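Local atomic coordinates of putative secreted lipase (PDB entry 5H6B), a protein that probably hydrolyses the ester bonds of triacylglycerols as a secreted, thermostable lipase of the alpha/beta-hydrolase superfamily. Residues A[16-21]-A[60-65]; A[118-123]-A[178-183]; A[201-206]-A[230-235]. One frame throughout, in Å; residues are numbered along the deposited sequence.

Contact 1: residues A[16-21]-A[60-65]. With ZN (zinc ion), chain C.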
ATOM      1  N   GLY A  16     -17.273   5.843  -5.127  1.00 59.62           N
ATOM      2  CA  GLY A  16     -16.649   6.013  -6.436  1.00 56.42           C
ATOM      3  C   GLY A  16     -15.171   5.692  -6.439  1.00 53.31           C
ATOM      4  O   GLY A  16     -14.571   5.472  -5.379  1.00 51.92           O
ATOM      5  N   TRP A  17     -14.593   5.652  -7.639  1.00 46.76           N
ATOM      6  CA  TRP A  17     -13.167   5.420  -7.808  1.00 46.28           C
ATOM      7  C   TRP A  17     -12.602   6.534  -8.691  1.00 47.44           C
ATOM      8  O   TRP A  17     -12.902   6.606  -9.874  1.00 45.90           O
ATOM      9  CB  TRP A  17     -12.908   4.008  -8.377  1.00 46.33           C
ATOM     10  CG  TRP A  17     -11.443   3.652  -8.582  1.00 43.22           C
ATOM     11  CD1 TRP A  17     -10.350   4.302  -8.072  1.00 43.38           C
ATOM     12  CD2 TRP A  17     -10.932   2.560  -9.348  1.00 44.21           C
ATOM     13  NE1 TRP A  17      -9.198   3.689  -8.485  1.00 43.55           N
ATOM     14  CE2 TRP A  17      -9.524   2.611  -9.264  1.00 43.86           C
ATOM     15  CE3 TRP A  17     -11.528   1.537 -10.102  1.00 44.93           C
ATOM     16  CZ2 TRP A  17      -8.698   1.680  -9.905  1.00 43.05           C
ATOM     17  CZ3 TRP A  17     -10.700   0.601 -10.740  1.00 45.32           C
ATOM     18  CH2 TRP A  17      -9.301   0.684 -10.629  1.00 45.00           C
ATOM     19  N   ASN A  18     -11.783   7.400  -8.090  1.00 47.32           N
ATOM     20  CA  ASN A  18     -11.287   8.607  -8.729  1.00 50.24           C
ATOM     21  C   ASN A  18     -12.392   9.547  -9.237  1.00 50.92           C
ATOM     22  O   ASN A  18     -12.192  10.312 -10.185  1.00 49.99           O
ATOM     23  CB  ASN A  18     -10.265   8.252  -9.823  1.00 50.38           C
ATOM     24  CG  ASN A  18      -9.000   7.668  -9.246  1.00 49.85           C
ATOM     25  OD1 ASN A  18      -8.695   7.866  -8.069  1.00 51.47           O
ATOM     26  ND2 ASN A  18      -8.250   6.964 -10.065  1.00 46.61           N
ATOM     27  N   ASP A  19     -13.529   9.513  -8.551  1.00 51.63           N
ATOM     28  CA  ASP A  19     -14.606  10.455  -8.761  1.00 52.22           C
ATOM     29  C   ASP A  19     -14.410  11.558  -7.711  1.00 52.46           C
ATOM     30  O   ASP A  19     -14.750  11.382  -6.534  1.00 53.93           O
ATOM     31  CB  ASP A  19     -15.954   9.745  -8.610  1.00 53.87           C
ATOM     32  CG  ASP A  19     -17.149  10.686  -8.735  1.00 57.54           C
ATOM     33  OD1 ASP A  19     -16.980  11.933  -8.705  1.00 58.88           O
ATOM     34  OD2 ASP A  19     -18.275  10.160  -8.842  1.00 59.94           O
ATOM     35  N   TYR A  20     -13.879  12.698  -8.156  1.00 52.16           N
ATOM     36  CA  TYR A  20     -13.627  13.858  -7.284  1.00 54.57           C
ATOM     37  C   TYR A  20     -14.862  14.668  -6.848  1.00 54.95           C
ATOM     38  O   TYR A  20     -14.718  15.641  -6.125  1.00 57.69           O
ATOM     39  CB  TYR A  20     -12.561  14.767  -7.916  1.00 53.76           C
ATOM     40  CG  TYR A  20     -11.200  14.098  -7.896  1.00 56.36           C
ATOM     41  CD1 TYR A  20     -10.794  13.228  -8.926  1.00 55.99           C
ATOM     42  CD2 TYR A  20     -10.331  14.293  -6.817  1.00 57.91           C
ATOM     43  CE1 TYR A  20      -9.555  12.600  -8.888  1.00 57.05           C
ATOM     44  CE2 TYR A  20      -9.090  13.667  -6.767  1.00 59.74           C
ATOM     45  CZ  TYR A  20      -8.704  12.826  -7.798  1.00 58.47           C
ATOM     46  OH  TYR A  20      -7.478  12.215  -7.720  1.00 60.30           O
ATOM     47  N   SER A  21     -16.060  14.271  -7.278  1.00 57.79           N
ATOM     48  CA  SER A  21     -17.302  14.790  -6.706  1.00 59.67           C
ATOM     49  C   SER A  21     -17.799  13.911  -5.539  1.00 59.79           C
ATOM     50  O   SER A  21     -18.807  14.241  -4.913  1.00 61.58           O
ATOM     51  CB  SER A  21     -18.375  14.907  -7.791  1.00 58.56           C
ATOM     52  OG  SER A  21     -18.951  13.640  -8.077  1.00 63.41           O
ATOM     53  N   VAL A  60     -13.108   6.109  -3.087  1.00 46.17           N
ATOM     54  CA  VAL A  60     -11.767   5.523  -3.275  1.00 43.10           C
ATOM     55  C   VAL A  60     -10.985   6.362  -4.296  1.00 41.34           C
ATOM     56  O   VAL A  60     -11.549   6.872  -5.258  1.00 42.77           O
ATOM     57  CB  VAL A  60     -11.870   4.045  -3.728  1.00 41.87           C
ATOM     58  CG1 VAL A  60     -10.490   3.412  -3.892  1.00 42.65           C
ATOM     59  CG2 VAL A  60     -12.715   3.249  -2.745  1.00 41.20           C
ATOM     60  N   PHE A  61      -9.697   6.540  -4.051  1.00 38.56           N
ATOM     61  CA  PHE A  61      -8.807   7.278  -4.942  1.00 39.52           C
ATOM     62  C   PHE A  61      -7.508   6.504  -5.063  1.00 39.61           C
ATOM     63  O   PHE A  61      -7.104   5.834  -4.106  1.00 38.25           O
ATOM     64  CB  PHE A  61      -8.524   8.673  -4.391  1.00 43.34           C
ATOM     65  CG  PHE A  61      -9.735   9.555  -4.353  1.00 47.43           C
ATOM     66  CD1 PHE A  61     -10.625   9.491  -3.282  1.00 48.21           C
ATOM     67  CD2 PHE A  61     -10.009  10.435  -5.409  1.00 48.16           C
ATOM     68  CE1 PHE A  61     -11.757  10.285  -3.259  1.00 49.16           C
ATOM     69  CE2 PHE A  61     -11.140  11.230  -5.384  1.00 48.28           C
ATOM     70  CZ  PHE A  61     -12.012  11.158  -4.307  1.00 49.16           C
ATOM     71  N   SER A  62      -6.873   6.569  -6.233  1.00 39.16           N
ATOM     72  CA  SER A  62      -5.607   5.864  -6.467  1.00 38.01           C
ATOM     73  C   SER A  62      -4.682   6.722  -7.299  1.00 39.62           C
ATOM     74  O   SER A  62      -5.112   7.292  -8.288  1.00 42.21           O
ATOM     75  CB  SER A  62      -5.875   4.549  -7.180  1.00 38.47           C
ATOM     76  OG  SER A  62      -6.420   4.777  -8.471  1.00 37.27           O
ATOM     77  N   LEU A  63      -3.421   6.828  -6.892  1.00 41.42           N
ATOM     78  CA  LEU A  63      -2.439   7.667  -7.598  1.00 41.27           C
ATOM     79  C   LEU A  63      -1.413   6.856  -8.347  1.00 39.81           C
ATOM     80  O   LEU A  63      -1.122   5.702  -7.990  1.00 39.52           O
ATOM     81  CB  LEU A  63      -1.674   8.566  -6.611  1.00 46.09           C
ATOM     82  CG  LEU A  63      -0.391   8.047  -5.916  1.00 47.25           C
ATOM     83  CD1 LEU A  63       0.374   9.165  -5.224  1.00 48.55           C
ATOM     84  CD2 LEU A  63      -0.710   6.935  -4.924  1.00 47.91           C
ATOM     85  N   ASP A  64      -0.804   7.511  -9.330  1.00 39.99           N
ATOM     86  CA  ASP A  64       0.412   7.038  -9.977  1.00 38.09           C
ATOM     87  C   ASP A  64       1.592   7.721  -9.299  1.00 36.55           C
ATOM     88  O   ASP A  64       1.512   8.888  -9.036  1.00 38.21           O
ATOM     89  CB  ASP A  64       0.405   7.460 -11.454  1.00 40.06           C
ATOM     90  CG  ASP A  64      -0.022   6.363 -12.398  1.00 38.02           C
ATOM     91  OD1 ASP A  64      -0.431   5.261 -11.980  1.00 38.58           O
ATOM     92  OD2 ASP A  64       0.102   6.609 -13.610  1.00 36.18           O
ATOM     93  N   TYR A  65       2.708   7.031  -9.095  1.00 36.63           N
ATOM     94  CA  TYR A  65       3.877   7.614  -8.405  1.00 36.04           C
ATOM     95  C   TYR A  65       5.120   6.922  -8.928  1.00 35.02           C
ATOM     96  O   TYR A  65       5.034   5.766  -9.297  1.00 36.27           O
ATOM     97  CB  TYR A  65       3.769   7.489  -6.863  1.00 36.95           C
ATOM     98  CG  TYR A  65       4.038   6.108  -6.279  1.00 35.50           C
ATOM     99  CD1 TYR A  65       5.340   5.640  -6.112  1.00 35.20           C
ATOM    100  CD2 TYR A  65       2.998   5.278  -5.891  1.00 34.67           C
ATOM    101  CE1 TYR A  65       5.600   4.387  -5.585  1.00 35.07           C
ATOM    102  CE2 TYR A  65       3.247   4.020  -5.364  1.00 34.88           C
ATOM    103  CZ  TYR A  65       4.556   3.577  -5.208  1.00 34.88           C
ATOM    104  OH  TYR A  65       4.846   2.326  -4.690  1.00 36.21           O
TER
HETATM  105 ZN    ZN C 302       0.480   5.530 -15.060  1.00 40.43          ZN
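Trp17 and Asn18 both reach for the hydroxyl of Ser62, and around that oxygen several bonds converge. CG of Trp17 stands anti to its backbone N (chi1 -179°). At the edge of the indole, NE1 donates to OG of Ser62 over 3.0 Å, the hydroxyl oxygen lying near the ring plane. Asn18 uses both ends of its amide: OD1 takes N-H of Ser62 on a lone pair at 2.9 Å, while ND2 gives a longer bond of 3.3 Å to OG of Ser62. Since Ser62 OG is also hydrogen-bonded to the backbone O of Ser42, the hydroxyl is buried with three polar partners. Further back, Val60 N binds Gly16 O at 2.8 Å and Asn18 N binds Val60 O at 2.9 Å, the bonding of a parallel bridge between Trp17 and Val60. Through it the short strand 16-17 is added as an outermost strand to the parallel sheet of the alpha/beta-hydrolase fold. The tight part also takes in Tyr20 and Phe61, their planes 57° apart: CE2 of Phe61 lies over one face of the tyrosine ring, 3.5 Å from CE2 of Tyr20. Phe61 itself is buried against Val94 of helix 80-98. The solvent side is looser, with Asp19 barely covered and Ser21 exposed. N of Ser21 bonds OD1 of Asp19, an Asx turn, and OG of Ser21 bonds the same oxygen. Asp64 takes no part in the pairing; its OD2 binds a zinc ion at 1.9 Å, with His75 also a ligand.

Contact 2: residues A[118-123]-A[178-183]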
ATOM      1  N   TYR A 118       6.178   9.726   4.070  1.00 44.01           N
ATOM      2  CA  TYR A 118       5.233  10.845   4.104  1.00 44.36           C
ATOM      3  C   TYR A 118       4.768  11.108   5.537  1.00 46.95           C
ATOM      4  O   TYR A 118       4.748  12.252   5.976  1.00 48.03           O
ATOM      5  CB  TYR A 118       4.073  10.536   3.159  1.00 41.99           C
ATOM      6  CG  TYR A 118       2.781  11.301   3.319  1.00 40.90           C
ATOM      7  CD1 TYR A 118       2.696  12.664   3.026  1.00 39.70           C
ATOM      8  CD2 TYR A 118       1.610  10.636   3.664  1.00 41.62           C
ATOM      9  CE1 TYR A 118       1.497  13.348   3.136  1.00 37.27           C
ATOM     10  CE2 TYR A 118       0.409  11.310   3.765  1.00 41.99           C
ATOM     11  CZ  TYR A 118       0.361  12.671   3.508  1.00 39.62           C
ATOM     12  OH  TYR A 118      -0.845  13.312   3.608  1.00 42.03           O
ATOM     13  N   LEU A 119       4.425  10.042   6.259  1.00 45.00           N
ATOM     14  CA  LEU A 119       4.003  10.155   7.658  1.00 47.83           C
ATOM     15  C   LEU A 119       5.082  10.735   8.576  1.00 49.63           C
ATOM     16  O   LEU A 119       4.769  11.531   9.455  1.00 52.28           O
ATOM     17  CB  LEU A 119       3.575   8.794   8.219  1.00 46.54           C
ATOM     18  CG  LEU A 119       2.319   8.168   7.622  1.00 45.11           C
ATOM     19  CD1 LEU A 119       2.111   6.821   8.275  1.00 44.20           C
ATOM     20  CD2 LEU A 119       1.106   9.076   7.802  1.00 44.95           C
ATOM     21  N   LYS A 120       6.332  10.329   8.360  1.00 50.16           N
ATOM     22  CA  LYS A 120       7.440  10.682   9.246  1.00 47.21           C
ATOM     23  C   LYS A 120       8.091  12.021   8.920  1.00 51.37           C
ATOM     24  O   LYS A 120       8.433  12.765   9.838  1.00 52.01           O
ATOM     25  CB  LYS A 120       8.514   9.593   9.231  1.00 43.96           C
ATOM     26  CG  LYS A 120       8.128   8.345  10.001  1.00 42.65           C
ATOM     27  CD  LYS A 120       9.181   7.264   9.836  1.00 42.97           C
ATOM     28  CE  LYS A 120       8.868   6.058  10.699  1.00 42.00           C
ATOM     29  NZ  LYS A 120       9.863   4.963  10.519  1.00 41.78           N
ATOM     30  N   PHE A 121       8.284  12.315   7.633  1.00 50.72           N
ATOM     31  CA  PHE A 121       9.095  13.464   7.214  1.00 49.18           C
ATOM     32  C   PHE A 121       8.362  14.579   6.471  1.00 51.22           C
ATOM     33  O   PHE A 121       8.936  15.654   6.309  1.00 51.69           O
ATOM     34  CB  PHE A 121      10.266  12.983   6.357  1.00 48.37           C
ATOM     35  CG  PHE A 121      11.107  11.940   7.022  1.00 49.44           C
ATOM     36  CD1 PHE A 121      11.810  12.236   8.188  1.00 49.11           C
ATOM     37  CD2 PHE A 121      11.191  10.648   6.497  1.00 50.08           C
ATOM     38  CE1 PHE A 121      12.590  11.267   8.813  1.00 47.20           C
ATOM     39  CE2 PHE A 121      11.971   9.676   7.114  1.00 50.03           C
ATOM     40  CZ  PHE A 121      12.668   9.986   8.280  1.00 50.14           C
ATOM     41  N   LEU A 122       7.130  14.345   6.016  1.00 48.53           N
ATOM     42  CA  LEU A 122       6.366  15.355   5.280  1.00 48.17           C
ATOM     43  C   LEU A 122       5.054  15.713   5.977  1.00 47.52           C
ATOM     44  O   LEU A 122       4.121  16.187   5.331  1.00 52.58           O
ATOM     45  CB  LEU A 122       6.094  14.877   3.844  1.00 47.73           C
ATOM     46  CG  LEU A 122       7.314  14.411   3.042  1.00 50.05           C
ATOM     47  CD1 LEU A 122       6.861  13.924   1.678  1.00 51.77           C
ATOM     48  CD2 LEU A 122       8.377  15.495   2.879  1.00 50.36           C
ATOM     49  N   GLY A 123       4.987  15.501   7.287  1.00 51.29           N
ATOM     50  CA  GLY A 123       3.802  15.855   8.078  1.00 51.78           C
ATOM     51  C   GLY A 123       2.490  15.158   7.743  1.00 54.58           C
ATOM     52  O   GLY A 123       1.409  15.698   8.011  1.00 52.05           O
ATOM     53  N   THR A 178      17.743   3.211   5.504  1.00 50.41           N
ATOM     54  CA  THR A 178      18.435   3.693   6.722  1.00 51.14           C
ATOM     55  C   THR A 178      17.766   4.942   7.325  1.00 47.11           C
ATOM     56  O   THR A 178      17.457   4.982   8.515  1.00 47.77           O
ATOM     57  CB  THR A 178      19.935   3.966   6.437  1.00 51.30           C
ATOM     58  OG1 THR A 178      20.546   2.771   5.923  1.00 49.11           O
ATOM     59  CG2 THR A 178      20.670   4.402   7.709  1.00 50.32           C
ATOM     60  N   LYS A 179      17.518   5.943   6.492  1.00 48.43           N
ATOM     61  CA  LYS A 179      16.843   7.158   6.943  1.00 50.28           C
ATOM     62  C   LYS A 179      15.468   6.836   7.488  1.00 49.87           C
ATOM     63  O   LYS A 179      15.134   7.234   8.602  1.00 48.73           O
ATOM     64  CB  LYS A 179      16.708   8.181   5.812  1.00 53.18           C
ATOM     65  CG  LYS A 179      15.876   9.406   6.183  1.00 55.24           C
ATOM     66  CD  LYS A 179      16.093  10.576   5.235  1.00 57.77           C
ATOM     67  CE  LYS A 179      15.120  11.698   5.570  1.00 61.62           C
ATOM     68  NZ  LYS A 179      15.415  12.946   4.821  1.00 65.37           N
ATOM     69  N   LEU A 180      14.679   6.117   6.690  1.00 47.39           N
ATOM     70  CA  LEU A 180      13.284   5.822   7.030  1.00 46.03           C
ATOM     71  C   LEU A 180      13.094   5.122   8.372  1.00 44.44           C
ATOM     72  O   LEU A 180      12.144   5.433   9.097  1.00 42.56           O
ATOM     73  CB  LEU A 180      12.629   4.973   5.925  1.00 48.82           C
ATOM     74  CG  LEU A 180      11.137   4.602   6.063  1.00 48.30           C
ATOM     75  CD1 LEU A 180      10.223   5.829   6.068  1.00 47.41           C
ATOM     76  CD2 LEU A 180      10.787   3.650   4.926  1.00 50.24           C
ATOM     77  N   THR A 181      13.977   4.175   8.684  1.00 46.28           N
ATOM     78  CA  THR A 181      13.820   3.319   9.860  1.00 49.04           C
ATOM     79  C   THR A 181      14.841   3.560  10.994  1.00 53.19           C
ATOM     80  O   THR A 181      14.986   2.708  11.876  1.00 57.45           O
ATOM     81  CB  THR A 181      13.871   1.837   9.435  1.00 48.07           C
ATOM     82  OG1 THR A 181      15.172   1.525   8.902  1.00 49.32           O
ATOM     83  CG2 THR A 181      12.775   1.536   8.401  1.00 45.44           C
ATOM     84  N   ALA A 182      15.539   4.699  10.971  1.00 56.29           N
ATOM     85  CA  ALA A 182      16.462   5.100  12.056  1.00 56.75           C
ATOM     86  C   ALA A 182      15.778   5.183  13.437  1.00 55.04           C
ATOM     87  O   ALA A 182      16.308   4.685  14.431  1.00 53.04           O
ATOM     88  CB  ALA A 182      17.111   6.439  11.720  1.00 58.64           C
ATOM     89  N   GLY A 183      14.607   5.818  13.485  1.00 52.00           N
ATOM     90  CA  GLY A 183      13.773   5.833  14.682  1.00 50.64           C
ATOM     91  C   GLY A 183      12.818   4.651  14.709  1.00 50.85           C
ATOM     92  O   GLY A 183      13.077   3.606  14.112  1.00 56.75           O
TER
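The ammonium NZ of Lys120 is gripped by two backbone carbonyls near the end of helix 175-181: it lies 2.7 Å from O of Leu180 and is also hydrogen-bonded to O of Gly184. The lysine chain is extended beyond CG, and this takes NZ from one helix to the other. The donor approaches the Leu180 carbonyl 21° out of its plane. On the way the methylene chain crosses the Leu180 side chain at about a right angle, CD of Lys120 coming 4.2 Å from CD1 of Leu180. An alanine in place of Lys120 would probably leave the carbonyls of Leu180 and Gly184 without this shared donor and weaken the tie between the two helix ends. Next to this bond, Phe121 is sandwiched between lysines. CE of Lys179 sits over the centre of one face, 3.9 Å from the ring centroid, a CH-pi contact. NZ of Lys179 lies farther out over the same face, 4.9 Å from the centroid of the Phe121 ring, in a cation-pi arrangement, and also makes a weak hydrogen bond to OH of Tyr117. The opposite face is covered by CB of Lys120, 3.9 Å above the plane. CA of Leu180 approaches the ring at its edge, and CZ of Phe121 touches O of Lys179. Much of this lies near the surface, where Phe121 and Lys179 are exposed, whereas buried Leu180 also touches Asn116 and Tyr117 of helix 115-121. On other sides of that helix, Tyr118 packs on helix 80-98 and Val128, and Leu119 on strand 128-134.

Contact 3: residues A[201-206]-A[230-235]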
ATOM      1  N   GLN A 201       7.864 -14.347  -1.776  1.00 35.86           N
ATOM      2  CA  GLN A 201       9.151 -14.630  -2.430  1.00 35.38           C
ATOM      3  C   GLN A 201      10.013 -13.388  -2.715  1.00 35.51           C
ATOM      4  O   GLN A 201      11.178 -13.520  -3.092  1.00 37.68           O
ATOM      5  CB  GLN A 201       8.896 -15.424  -3.726  1.00 37.27           C
ATOM      6  CG  GLN A 201       8.440 -14.627  -4.969  1.00 37.69           C
ATOM      7  CD  GLN A 201       6.971 -14.204  -4.976  1.00 37.01           C
ATOM      8  OE1 GLN A 201       6.380 -13.909  -3.925  1.00 36.54           O
ATOM      9  NE2 GLN A 201       6.378 -14.141  -6.178  1.00 36.56           N
ATOM     10  N   VAL A 202       9.426 -12.198  -2.569  1.00 36.18           N
ATOM     11  CA  VAL A 202      10.042 -10.909  -2.948  1.00 35.88           C
ATOM     12  C   VAL A 202      10.667 -10.184  -1.762  1.00 37.44           C
ATOM     13  O   VAL A 202      11.673  -9.499  -1.921  1.00 36.52           O
ATOM     14  CB  VAL A 202       8.975  -9.946  -3.556  1.00 37.12           C
ATOM     15  CG1 VAL A 202       9.523  -8.526  -3.781  1.00 36.40           C
ATOM     16  CG2 VAL A 202       8.406 -10.522  -4.845  1.00 36.88           C
ATOM     17  N   VAL A 203      10.026 -10.291  -0.595  1.00 41.61           N
ATOM     18  CA  VAL A 203      10.365  -9.516   0.602  1.00 41.20           C
ATOM     19  C   VAL A 203      10.501 -10.522   1.723  1.00 42.42           C
ATOM     20  O   VAL A 203       9.507 -10.884   2.365  1.00 43.84           O
ATOM     21  CB  VAL A 203       9.254  -8.512   0.969  1.00 40.12           C
ATOM     22  CG1 VAL A 203       9.642  -7.724   2.210  1.00 42.34           C
ATOM     23  CG2 VAL A 203       8.943  -7.589  -0.199  1.00 40.59           C
ATOM     24  N   THR A 204      11.728 -10.994   1.915  1.00 42.67           N
ATOM     25  CA  THR A 204      12.029 -12.024   2.890  1.00 45.38           C
ATOM     26  C   THR A 204      13.147 -11.563   3.845  1.00 47.44           C
ATOM     27  O   THR A 204      13.952 -10.697   3.483  1.00 46.75           O
ATOM     28  CB  THR A 204      12.453 -13.340   2.219  1.00 44.90           C
ATOM     29  OG1 THR A 204      13.595 -13.108   1.394  1.00 43.35           O
ATOM     30  CG2 THR A 204      11.317 -13.914   1.387  1.00 43.64           C
ATOM     31  N   PRO A 205      13.182 -12.101   5.068  1.00 48.52           N
ATOM     32  CA  PRO A 205      12.114 -12.945   5.631  1.00 46.23           C
ATOM     33  C   PRO A 205      10.837 -12.113   5.777  1.00 42.95           C
ATOM     34  O   PRO A 205      10.917 -10.900   5.994  1.00 42.84           O
ATOM     35  CB  PRO A 205      12.677 -13.375   6.993  1.00 47.20           C
ATOM     36  CG  PRO A 205      14.148 -13.064   6.938  1.00 45.45           C
ATOM     37  CD  PRO A 205      14.269 -11.876   6.037  1.00 48.77           C
ATOM     38  N   TYR A 206       9.679 -12.744   5.594  1.00 41.59           N
ATOM     39  CA  TYR A 206       8.412 -11.991   5.485  1.00 40.85           C
ATOM     40  C   TYR A 206       8.070 -11.174   6.740  1.00 40.16           C
ATOM     41  O   TYR A 206       7.367 -10.171   6.647  1.00 37.60           O
ATOM     42  CB  TYR A 206       7.252 -12.916   5.107  1.00 40.86           C
ATOM     43  CG  TYR A 206       6.732 -13.749   6.238  1.00 42.08           C
ATOM     44  CD1 TYR A 206       5.747 -13.242   7.088  1.00 42.60           C
ATOM     45  CD2 TYR A 206       7.223 -15.044   6.481  1.00 44.25           C
ATOM     46  CE1 TYR A 206       5.267 -13.981   8.156  1.00 43.42           C
ATOM     47  CE2 TYR A 206       6.719 -15.806   7.535  1.00 46.34           C
ATOM     48  CZ  TYR A 206       5.739 -15.258   8.368  1.00 45.06           C
ATOM     49  OH  TYR A 206       5.210 -15.958   9.427  1.00 51.35           O
ATOM     50  N   SER A 230      -1.365 -17.420  -1.481  1.00 39.34           N
ATOM     51  CA  SER A 230      -0.950 -16.232  -2.237  1.00 37.84           C
ATOM     52  C   SER A 230       0.492 -15.863  -1.967  1.00 35.49           C
ATOM     53  O   SER A 230       0.936 -15.888  -0.831  1.00 37.03           O
ATOM     54  CB  SER A 230      -1.813 -15.000  -1.908  1.00 37.21           C
ATOM     55  OG  SER A 230      -3.064 -15.090  -2.544  1.00 38.93           O
ATOM     56  N   GLU A 231       1.204 -15.507  -3.025  1.00 34.36           N
ATOM     57  CA  GLU A 231       2.545 -14.947  -2.916  1.00 35.11           C
ATOM     58  C   GLU A 231       2.455 -13.406  -3.007  1.00 33.44           C
ATOM     59  O   GLU A 231       1.381 -12.828  -2.817  1.00 32.43           O
ATOM     60  CB  GLU A 231       3.508 -15.607  -3.928  1.00 36.18           C
ATOM     61  CG  GLU A 231       3.065 -15.648  -5.395  1.00 38.32           C
ATOM     62  CD  GLU A 231       2.731 -14.281  -5.959  1.00 42.14           C
ATOM     63  OE1 GLU A 231       1.517 -13.972  -6.110  1.00 45.94           O
ATOM     64  OE2 GLU A 231       3.672 -13.496  -6.228  1.00 41.15           O
ATOM     65  N   HIS A 232       3.576 -12.753  -3.280  1.00 34.37           N
ATOM     66  CA  HIS A 232       3.698 -11.315  -3.122  1.00 34.90           C
ATOM     67  C   HIS A 232       2.740 -10.511  -4.020  1.00 34.84           C
ATOM     68  O   HIS A 232       2.137  -9.529  -3.567  1.00 31.54           O
ATOM     69  CB  HIS A 232       5.144 -10.903  -3.373  1.00 35.40           C
ATOM     70  CG  HIS A 232       5.414  -9.456  -3.133  1.00 38.49           C
ATOM     71  ND1 HIS A 232       5.635  -8.932  -1.877  1.00 39.56           N
ATOM     72  CD2 HIS A 232       5.517  -8.417  -3.998  1.00 38.95           C
ATOM     73  CE1 HIS A 232       5.842  -7.631  -1.974  1.00 38.68           C
ATOM     74  NE2 HIS A 232       5.788  -7.296  -3.252  1.00 38.79           N
ATOM     75  N   VAL A 233       2.597 -10.925  -5.273  1.00 30.50           N
ATOM     76  CA  VAL A 233       1.800 -10.156  -6.208  1.00 32.18           C
ATOM     77  C   VAL A 233       0.311 -10.396  -5.986  1.00 31.38           C
ATOM     78  O   VAL A 233      -0.455  -9.443  -5.896  1.00 31.00           O
ATOM     79  CB  VAL A 233       2.245 -10.412  -7.678  1.00 33.17           C
ATOM     80  CG1 VAL A 233       1.321  -9.704  -8.672  1.00 32.05           C
ATOM     81  CG2 VAL A 233       3.680  -9.909  -7.853  1.00 33.14           C
ATOM     82  N   ALA A 234      -0.060 -11.665  -5.868  1.00 31.54           N
ATOM     83  CA  ALA A 234      -1.441 -12.075  -5.713  1.00 33.67           C
ATOM     84  C   ALA A 234      -2.119 -11.434  -4.515  1.00 32.43           C
ATOM     85  O   ALA A 234      -3.253 -10.961  -4.636  1.00 32.33           O
ATOM     86  CB  ALA A 234      -1.534 -13.593  -5.606  1.00 35.93           C
ATOM     87  N   ILE A 235      -1.419 -11.400  -3.380  1.00 32.80           N
ATOM     88  CA  ILE A 235      -1.997 -10.896  -2.129  1.00 32.20           C
ATOM     89  C   ILE A 235      -2.493  -9.443  -2.250  1.00 31.81           C
ATOM     90  O   ILE A 235      -3.518  -9.101  -1.678  1.00 32.15           O
ATOM     91  CB  ILE A 235      -1.039 -11.082  -0.920  1.00 32.46           C
ATOM     92  CG1 ILE A 235      -1.770 -10.859   0.422  1.00 33.61           C
ATOM     93  CG2 ILE A 235       0.173 -10.170  -1.000  1.00 34.40           C
ATOM     94  CD1 ILE A 235      -0.863 -11.065   1.625  1.00 34.55           C
TER
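Val202 covers one face of the His232 imidazole, its CB 3.8 Å from the ring centroid in a CH-pi contact displaced toward the rim. CG2 of Val203 meets the same ring obliquely, 3.6 Å from CE1 of His232. The amide of Gln201 stands nearly perpendicular to that ring, its plane turned by 83°, and bonds to the backbone of His232 and the carboxylate of Glu231. Here OE1 accepts N-H of His232 on a lone pair at 3.1 Å, while NE2 donates to OE2 of Glu231 at 2.8 Å. The latter bond is nearly straight (172°) and uses the anti lone pair of the carboxylate oxygen. Gln201 can grip both residues because its chain is bent at chi2 (-77°), which brings CD round toward them. Glu231 is the N-cap of helix 232-237: its OE1 takes N-H of Ala234, and OE2 takes N-H of Val233 from above the carboxylate plane. The nitrogens of His232 are bonded beyond the contact, ND1 to OD2 of Asp200 and NE2 to OG of Ser109, the geometry of a Ser-His-Asp catalytic triad, with Ser109 probably the nucleophile on its elbow. Val202 N and Val203 N both bond to OD1 of Asp200, tying the valines to that carboxylate. The Gln201 bonds and the valine packing set the loop between strands 191-196 and 216-220 against the start of helix 232-237, which also touches helix 221-224 through Ile235.

In the fold
The three contacts lie 24 to 26 Å apart, centre to centre, and none touches another. Contact 1 is partly buried at an edge of the sheet, contact 2 lies on the surface between two helix ends, and contact 3 is buried beside the likely catalytic centre. Contacts 1 and 2 share a neighbour, helix 80-98, which meets side chains of both. Their chemistry follows their place: strand pairing with amide and hydroxyl bonds in contact 1, a lysine-to-carbonyl bond and cation-pi packing in contact 2, and valine packing on an imidazole in contact 3, with a glutamine bonded to the helix cap beside it. Contacts 1 and 3 fall on opposite sides of the chain's centre.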